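Local coordinates for protein acyl-homoserine-lactone synthase (PDB 1RO5) that makes the quorum-sensing autoinducer N-(3-oxododecanoyl)homoserine lactone from an acyl-carrier-protein-bound fatty acyl chain and S-adenosyl-L-methionine, at residues A[44-47]-A[48-52]; A[77-81]-A[82-86]; A[148-151]-A[152-156]. All coordinates share one frame; numbering follows the deposited sequence.

Contact 1: residues A[44-47]-A[48-52]; sequences MEID and GYDAL
Asp47 and Asp50 meet across the tight turn that leads from strand 44-45 into the 3-10 segment starting at Gly48. The contact is local. Asp50 OD2 takes the N-H of Asp47 at 2.9 Å. This bond is nearly straight, 167° at the hydrogen, and it uses the anti lone pair of OD2. Asp50 N donates to Asp47 O at 2.9 Å from above the carbonyl plane. That is the i to i+3 bond of the first 3-10 turn. Only a weak bond runs from Asp50 N to the Asp47 carboxylate, at 3.5 Å to OD1. The Asp47 carboxylate reaches this place because CG sits between the backbone N and the carbonyl carbon (chi1 57°), which folds it back over the turn.

The two carboxylate planes are 26° apart, and Asp47 OD1 lies 3.1 Å from Asp50 OD2. Such a pair of like charges would repel. Arg70 NH1 forms salt bridges to both Asp47 OD1 and Asp50 OD1, and Arg26 NH2 to Asp50 OD2, which probably offsets the cost. The turn thus belongs to a cluster of acidic and basic side chains between helix 16-30 and strand 64-73, within the autoinducer synthase family region. Tyr56 OH also bonds to Asp50 OD1.

Two carbon-to-carboxylate contacts flank the turn. Ile46 CG2 rests against Asp50 OD2 at 3.7 Å, the two side chains crossing at about a right angle. On Tyr49, the CD1 edge of the ring meets Asp47 OD2 at 3.7 Å. The carboxylate is steeply turned against the ring plane, with its CG near that plane. The hydroxyl of Tyr49 has its partner in Thr83.

Contact 2: residues A[77-81]-A[82-86]; sequences PYMLK and NTFPE
Met79, at the start of the one-turn helix 79-82, and Phe84, just after its end, lie side by side and point the same way. Met79 CE comes 3.9 Å from Phe84 CE1, and Met79 CB lies against CD1 and CE1 of the ring. A bend at chi3 (77°) turns CE toward the aromatic group. Thr83 stands next to Met79 in the same direction. Its CG2 sits over the centre of one face of the Phe84 ring, 3.7 Å above the plane. The edge-to-face neighbour of this ring is Trp36.

The backbone of Met79 holds this corner together. Its O accepts from the i+4 N-H of Thr83, at 2.8 Å, and the i+5 N-H of Phe84, at 2.7 Å. Thr83 is the first residue to leave helical phi/psi.

At the other end, Tyr78 is the N-cap. Lys81 CB rests on one face of its ring, offset toward the rim. Lys81 and Asn82 run alongside each other. Asn82 N donates to Tyr78 O at 2.8 Å. The side chain of Asn82 bends back to the start of the turn, where OD1 accepts Tyr78 N at 3.2 Å, in the carbonyl plane and on a lone pair.

Contact 3: residues A[148-151]-A[152-156]; sequences VEKM and MIRAG
Glu149 and Ile153 are joined by the straightest backbone bond here: Ile153 N to Glu149 O, 2.7 Å and 164° at the hydrogen. Glu149 O also takes Met152 N at 3.0 Å, so it accepts two N-H groups. Arg154 N reaches Lys150 O at 3.0 Å, and Ala155 N reaches Met151 O at 3.1 Å. The bond from Met152 N to Val148 O is weak.

These bonds make up the last turns of helix 146-154, which follows strand 139-145. The helix ends in a Schellman motif. Gly156 has a positive phi of 98°, which brings the chain out of the helix with bonds back into its last turn.

Among the side chains, contact is mostly apolar. The side chains of Glu149 and Ile153 cross obliquely, with Glu149 CG 4.1 Å from Ile153 CG2. Met152 is buried and packs on Leu176 of strand 171-179.

Glu149 OE1 forms a salt bridge with Arg161. Lys150 and Arg154 are like charges that lie alongside each other, pointing the same way. Their charged ends are not in contact, with Lys150 NZ 5.8 Å from Arg154 NH2. A chi1 of 56° sets Lys150 CG between its backbone N and carbonyl carbon, and CG and CD touch Arg154 NH2, each at 3.7 Å. Lys150 O stands over one face of the guanidinium, offset toward its rim.

Contacts 1 and 3 lie at the surface, on opposite sides of the chain's centre, with their centres 28 Å apart. Contact 2 is partly buried. Contacts 1 and 2 come one after the other along the chain and touch directly: Tyr49 OH is 2.6 Å from Thr83 OG1, a probable hydrogen bond. Contact 3 touches neither; it is nearer to contact 2, with nearest atoms about 12 Å apart. The chemistry differs accordingly. Carboxylates of contact 1 are met by arginines from helix 16-30 and strand 64-73. Contact 2 packs a methionine of a short helix on a phenylalanine just after it. Contact 3 is mainly backbone bonding at a helix end, with Met152 and Glu149 touching strand 171-179.

Contact 1: residues A[44-47]-A[48-52]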
loop_
_atom_site.group_PDB
_atom_site.type_symbol
_atom_site.label_atom_id
_atom_site.label_comp_id
_atom_site.label_asym_id
_atom_site.label_seq_id
_atom_site.Cartn_x
_atom_site.Cartn_y
_atom_site.Cartn_z
ATOM N N MET A 44 -6.417 0.155 -17.679
ATOM C CA MET A 44 -6.537 -0.120 -16.285
ATOM C C MET A 44 -5.469 -1.061 -15.919
ATOM O O MET A 44 -5.305 -2.111 -16.577
ATOM C CB MET A 44 -7.890 -0.716 -15.994
ATOM C CG MET A 44 -9.028 0.350 -16.121
ATOM S SD MET A 44 -10.685 -0.530 -15.707
ATOM C CE MET A 44 -10.858 -1.494 -17.295
ATOM N N GLU A 45 -4.768 -0.799 -14.815
ATOM C CA GLU A 45 -3.760 -1.800 -14.376
ATOM C C GLU A 45 -4.467 -2.711 -13.387
ATOM O O GLU A 45 -5.006 -2.235 -12.330
ATOM C CB GLU A 45 -2.622 -1.050 -13.723
ATOM C CG GLU A 45 -1.370 -1.871 -13.399
ATOM C CD GLU A 45 -1.501 -2.551 -12.052
ATOM O OE1 GLU A 45 -1.568 -3.727 -12.041
ATOM O OE2 GLU A 45 -1.603 -1.919 -10.961
ATOM N N ILE A 46 -4.599 -3.984 -13.728
ATOM C CA ILE A 46 -5.470 -4.916 -12.983
ATOM C C ILE A 46 -4.782 -6.220 -13.118
ATOM O O ILE A 46 -4.468 -6.539 -14.273
ATOM C CB ILE A 46 -6.833 -5.217 -13.680
ATOM C CG1 ILE A 46 -7.423 -4.044 -14.303
ATOM C CG2 ILE A 46 -7.877 -5.735 -12.684
ATOM C CD1 ILE A 46 -8.911 -4.344 -14.560
ATOM N N ASP A 47 -4.691 -7.036 -12.071
ATOM C CA ASP A 47 -4.052 -8.355 -12.240
ATOM C C ASP A 47 -4.834 -9.448 -11.435
ATOM O O ASP A 47 -5.933 -9.202 -10.837
ATOM C CB ASP A 47 -2.587 -8.242 -11.808
ATOM C CG ASP A 47 -2.407 -7.736 -10.351
ATOM O OD1 ASP A 47 -3.358 -7.857 -9.499
ATOM O OD2 ASP A 47 -1.274 -7.378 -9.913
ATOM N N GLY A 48 -4.305 -10.625 -11.377
ATOM C CA GLY A 48 -5.031 -11.738 -10.809
ATOM C C GLY A 48 -5.208 -11.562 -9.284
ATOM O O GLY A 48 -6.176 -12.096 -8.712
ATOM N N TYR A 49 -4.319 -10.811 -8.613
ATOM C CA TYR A 49 -4.497 -10.511 -7.192
ATOM C C TYR A 49 -5.782 -9.739 -6.955
ATOM O O TYR A 49 -6.325 -9.810 -5.900
ATOM C CB TYR A 49 -3.296 -9.708 -6.644
ATOM C CG TYR A 49 -1.964 -10.510 -6.697
ATOM C CD1 TYR A 49 -0.976 -10.214 -7.627
ATOM C CD2 TYR A 49 -1.709 -11.477 -5.754
ATOM C CE1 TYR A 49 0.204 -10.948 -7.680
ATOM C CE2 TYR A 49 -0.487 -12.212 -5.740
ATOM C CZ TYR A 49 0.428 -11.965 -6.708
ATOM O OH TYR A 49 1.639 -12.656 -6.652
ATOM N N ASP A 50 -6.252 -8.948 -7.923
ATOM C CA ASP A 50 -7.461 -8.202 -7.765
ATOM C C ASP A 50 -8.682 -9.161 -7.716
ATOM O O ASP A 50 -9.769 -8.790 -7.330
ATOM C CB ASP A 50 -7.587 -7.102 -8.921
ATOM C CG ASP A 50 -6.522 -6.078 -8.791
ATOM O OD1 ASP A 50 -6.435 -5.373 -7.724
ATOM O OD2 ASP A 50 -5.705 -5.850 -9.669
ATOM N N ALA A 51 -8.492 -10.383 -8.093
ATOM C CA ALA A 51 -9.576 -11.330 -8.136
ATOM C C ALA A 51 -9.447 -12.186 -6.879
ATOM O O ALA A 51 -10.238 -13.170 -6.677
ATOM C CB ALA A 51 -9.464 -12.203 -9.439
ATOM N N LEU A 52 -8.542 -11.805 -5.960
ATOM C CA LEU A 52 -8.358 -12.642 -4.750
ATOM C C LEU A 52 -8.851 -11.958 -3.523
ATOM O O LEU A 52 -8.265 -12.065 -2.439
ATOM C CB LEU A 52 -6.906 -12.991 -4.569
ATOM C CG LEU A 52 -6.371 -13.949 -5.647
ATOM C CD1 LEU A 52 -4.947 -13.964 -5.299
ATOM C CD2 LEU A 52 -6.966 -15.240 -5.489
#

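Contact 2: residues A[77-81]-A[82-86]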
loop_
_atom_site.group_PDB
_atom_site.type_symbol
_atom_site.label_atom_id
_atom_site.label_comp_id
_atom_site.label_asym_id
_atom_site.label_seq_id
_atom_site.Cartn_x
_atom_site.Cartn_y
_atom_site.Cartn_z
ATOM N N PRO A 77 -2.660 -15.748 -1.453
ATOM C CA PRO A 77 -1.496 -15.379 -2.259
ATOM C C PRO A 77 -1.269 -13.833 -2.211
ATOM O O PRO A 77 -2.270 -13.108 -2.134
ATOM C CB PRO A 77 -1.895 -15.823 -3.693
ATOM C CG PRO A 77 -3.054 -16.771 -3.470
ATOM C CD PRO A 77 -3.800 -16.234 -2.259
ATOM N N TYR A 78 -0.000 -13.383 -2.208
ATOM C CA TYR A 78 0.309 -11.971 -2.187
ATOM C C TYR A 78 1.622 -11.740 -2.906
ATOM O O TYR A 78 2.323 -12.712 -3.187
ATOM C CB TYR A 78 0.249 -11.407 -0.743
ATOM C CG TYR A 78 1.248 -11.978 0.210
ATOM C CD1 TYR A 78 2.417 -11.316 0.471
ATOM C CD2 TYR A 78 1.005 -13.208 0.836
ATOM C CE1 TYR A 78 3.324 -11.796 1.346
ATOM C CE2 TYR A 78 1.928 -13.737 1.739
ATOM C CZ TYR A 78 3.067 -12.953 2.011
ATOM O OH TYR A 78 4.046 -13.436 2.876
ATOM N N MET A 79 1.914 -10.495 -3.327
ATOM C CA MET A 79 2.951 -10.256 -4.361
ATOM C C MET A 79 4.350 -10.608 -3.754
ATOM O O MET A 79 5.223 -11.087 -4.473
ATOM C CB MET A 79 2.989 -8.779 -4.816
ATOM C CG MET A 79 1.644 -8.262 -5.364
ATOM S SD MET A 79 1.714 -6.735 -6.258
ATOM C CE MET A 79 2.432 -7.456 -7.928
ATOM N N LEU A 80 4.578 -10.450 -2.446
ATOM C CA LEU A 80 5.960 -10.655 -1.935
ATOM C C LEU A 80 6.238 -12.180 -2.062
ATOM O O LEU A 80 7.316 -12.578 -2.456
ATOM C CB LEU A 80 6.086 -10.294 -0.459
ATOM C CG LEU A 80 7.410 -10.121 0.215
ATOM C CD1 LEU A 80 7.455 -10.025 1.698
ATOM C CD2 LEU A 80 8.697 -10.414 -0.500
ATOM N N LYS A 81 5.223 -12.970 -1.755
ATOM C CA LYS A 81 5.353 -14.428 -1.693
ATOM C C LYS A 81 5.299 -14.983 -3.081
ATOM O O LYS A 81 6.055 -15.921 -3.386
ATOM C CB LYS A 81 4.242 -15.056 -0.856
ATOM C CG LYS A 81 4.344 -16.587 -0.688
ATOM C CD LYS A 81 3.124 -17.444 -0.276
ATOM C CE LYS A 81 2.843 -17.596 1.194
ATOM N NZ LYS A 81 1.296 -17.384 1.462
ATOM N N ASN A 82 4.446 -14.417 -3.963
ATOM C CA ASN A 82 4.220 -15.125 -5.208
ATOM C C ASN A 82 4.666 -14.410 -6.427
ATOM O O ASN A 82 4.487 -14.981 -7.475
ATOM C CB ASN A 82 2.745 -15.498 -5.344
ATOM C CG ASN A 82 2.269 -16.404 -4.224
ATOM O OD1 ASN A 82 1.558 -15.987 -3.273
ATOM N ND2 ASN A 82 2.723 -17.618 -4.265
ATOM N N THR A 83 5.118 -13.158 -6.343
ATOM C CA THR A 83 5.609 -12.480 -7.500
ATOM C C THR A 83 7.088 -12.049 -7.237
ATOM O O THR A 83 7.943 -12.014 -8.157
ATOM C CB THR A 83 4.667 -11.183 -7.827
ATOM O OG1 THR A 83 3.332 -11.614 -8.260
ATOM C CG2 THR A 83 5.192 -10.401 -8.999
ATOM N N PHE A 84 7.407 -11.725 -5.997
ATOM C CA PHE A 84 8.712 -11.211 -5.784
ATOM C C PHE A 84 9.453 -12.036 -4.722
ATOM O O PHE A 84 10.146 -11.441 -3.912
ATOM C CB PHE A 84 8.731 -9.750 -5.367
ATOM C CG PHE A 84 8.037 -8.831 -6.322
ATOM C CD1 PHE A 84 6.804 -8.240 -5.963
ATOM C CD2 PHE A 84 8.613 -8.495 -7.563
ATOM C CE1 PHE A 84 6.155 -7.350 -6.839
ATOM C CE2 PHE A 84 7.967 -7.646 -8.427
ATOM C CZ PHE A 84 6.718 -7.039 -8.045
ATOM N N PRO A 85 9.447 -13.355 -4.817
ATOM C CA PRO A 85 10.031 -14.158 -3.728
ATOM C C PRO A 85 11.555 -13.906 -3.533
ATOM O O PRO A 85 11.967 -13.996 -2.428
ATOM C CB PRO A 85 9.721 -15.621 -4.113
ATOM C CG PRO A 85 9.150 -15.561 -5.512
ATOM C CD PRO A 85 8.982 -14.161 -5.961
ATOM N N GLU A 86 12.330 -13.526 -4.539
ATOM C CA GLU A 86 13.780 -13.177 -4.396
ATOM C C GLU A 86 14.006 -12.191 -3.278
ATOM O O GLU A 86 15.024 -12.234 -2.571
ATOM C CB GLU A 86 14.373 -12.499 -5.674
ATOM C CG GLU A 86 13.675 -12.768 -7.001
ATOM C CD GLU A 86 12.283 -12.046 -7.236
ATOM O OE1 GLU A 86 11.249 -12.769 -7.120
ATOM O OE2 GLU A 86 12.210 -10.820 -7.633
#

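Contact 3: residues A[148-151]-A[152-156]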
loop_
_atom_site.group_PDB
_atom_site.type_symbol
_atom_site.label_atom_id
_atom_site.label_comp_id
_atom_site.label_asym_id
_atom_site.label_seq_id
_atom_site.Cartn_x
_atom_site.Cartn_y
_atom_site.Cartn_z
ATOM N N VAL A 148 10.880 4.842 -0.880
ATOM C CA VAL A 148 9.746 4.886 0.048
ATOM C C VAL A 148 10.253 4.318 1.397
ATOM O O VAL A 148 9.804 4.714 2.451
ATOM C CB VAL A 148 8.592 4.015 -0.487
ATOM C CG1 VAL A 148 7.590 3.554 0.634
ATOM C CG2 VAL A 148 7.943 4.619 -1.681
ATOM N N GLU A 149 11.171 3.363 1.334
ATOM C CA GLU A 149 11.723 2.818 2.571
ATOM C C GLU A 149 12.285 3.965 3.443
ATOM O O GLU A 149 11.920 4.110 4.658
ATOM C CB GLU A 149 12.779 1.751 2.321
ATOM C CG GLU A 149 13.636 1.514 3.575
ATOM C CD GLU A 149 14.708 0.501 3.304
ATOM O OE1 GLU A 149 15.155 0.426 2.118
ATOM O OE2 GLU A 149 15.112 -0.285 4.205
ATOM N N LYS A 150 13.090 4.841 2.827
ATOM C CA LYS A 150 13.672 5.942 3.630
ATOM C C LYS A 150 12.666 6.965 4.002
ATOM O O LYS A 150 12.689 7.490 5.090
ATOM C CB LYS A 150 15.027 6.501 3.123
ATOM C CG LYS A 150 15.139 7.007 1.746
ATOM C CD LYS A 150 16.657 7.339 1.483
ATOM C CE LYS A 150 17.444 6.146 0.839
ATOM N NZ LYS A 150 18.583 6.559 -0.047
ATOM N N MET A 151 11.650 7.126 3.198
ATOM C CA MET A 151 10.665 8.100 3.560
ATOM C C MET A 151 9.976 7.636 4.896
ATOM O O MET A 151 9.590 8.452 5.773
ATOM C CB MET A 151 9.774 8.265 2.332
ATOM C CG MET A 151 8.707 9.301 2.331
ATOM S SD MET A 151 7.389 8.472 3.435
ATOM C CE MET A 151 6.383 7.402 2.063
ATOM N N MET A 152 9.968 6.319 5.107
ATOM C CA MET A 152 9.245 5.718 6.182
ATOM C C MET A 152 10.205 5.614 7.322
ATOM O O MET A 152 9.790 5.907 8.415
ATOM C CB MET A 152 8.766 4.321 5.817
ATOM C CG MET A 152 7.362 4.236 5.188
ATOM S SD MET A 152 6.900 2.491 4.720
ATOM C CE MET A 152 7.665 2.064 3.381
ATOM N N ILE A 153 11.462 5.194 7.129
ATOM C CA ILE A 153 12.366 5.192 8.288
ATOM C C ILE A 153 12.486 6.653 8.903
ATOM O O ILE A 153 12.595 6.791 10.091
ATOM C CB ILE A 153 13.810 4.554 8.059
ATOM C CG1 ILE A 153 14.762 5.624 7.490
ATOM C CG2 ILE A 153 13.844 3.230 7.246
ATOM C CD1 ILE A 153 16.279 5.218 6.914
ATOM N N ARG A 154 12.437 7.694 8.076
ATOM C CA ARG A 154 12.522 9.069 8.479
ATOM C C ARG A 154 11.270 9.546 9.226
ATOM O O ARG A 154 11.356 10.431 10.124
ATOM C CB ARG A 154 12.699 10.010 7.263
ATOM C CG ARG A 154 14.098 9.933 6.654
ATOM C CD ARG A 154 14.483 11.121 5.818
ATOM N NE ARG A 154 15.080 10.746 4.537
ATOM C CZ ARG A 154 14.500 11.043 3.387
ATOM N NH1 ARG A 154 13.299 11.712 3.393
ATOM N NH2 ARG A 154 15.116 10.667 2.249
ATOM N N ALA A 155 10.108 9.078 8.798
ATOM C CA ALA A 155 8.909 9.540 9.460
ATOM C C ALA A 155 8.787 8.891 10.883
ATOM O O ALA A 155 7.801 9.161 11.594
ATOM C CB ALA A 155 7.701 9.219 8.643
ATOM N N GLY A 156 9.758 8.066 11.265
ATOM C CA GLY A 156 9.739 7.400 12.539
ATOM C C GLY A 156 9.246 5.950 12.642
ATOM O O GLY A 156 9.397 5.343 13.735
#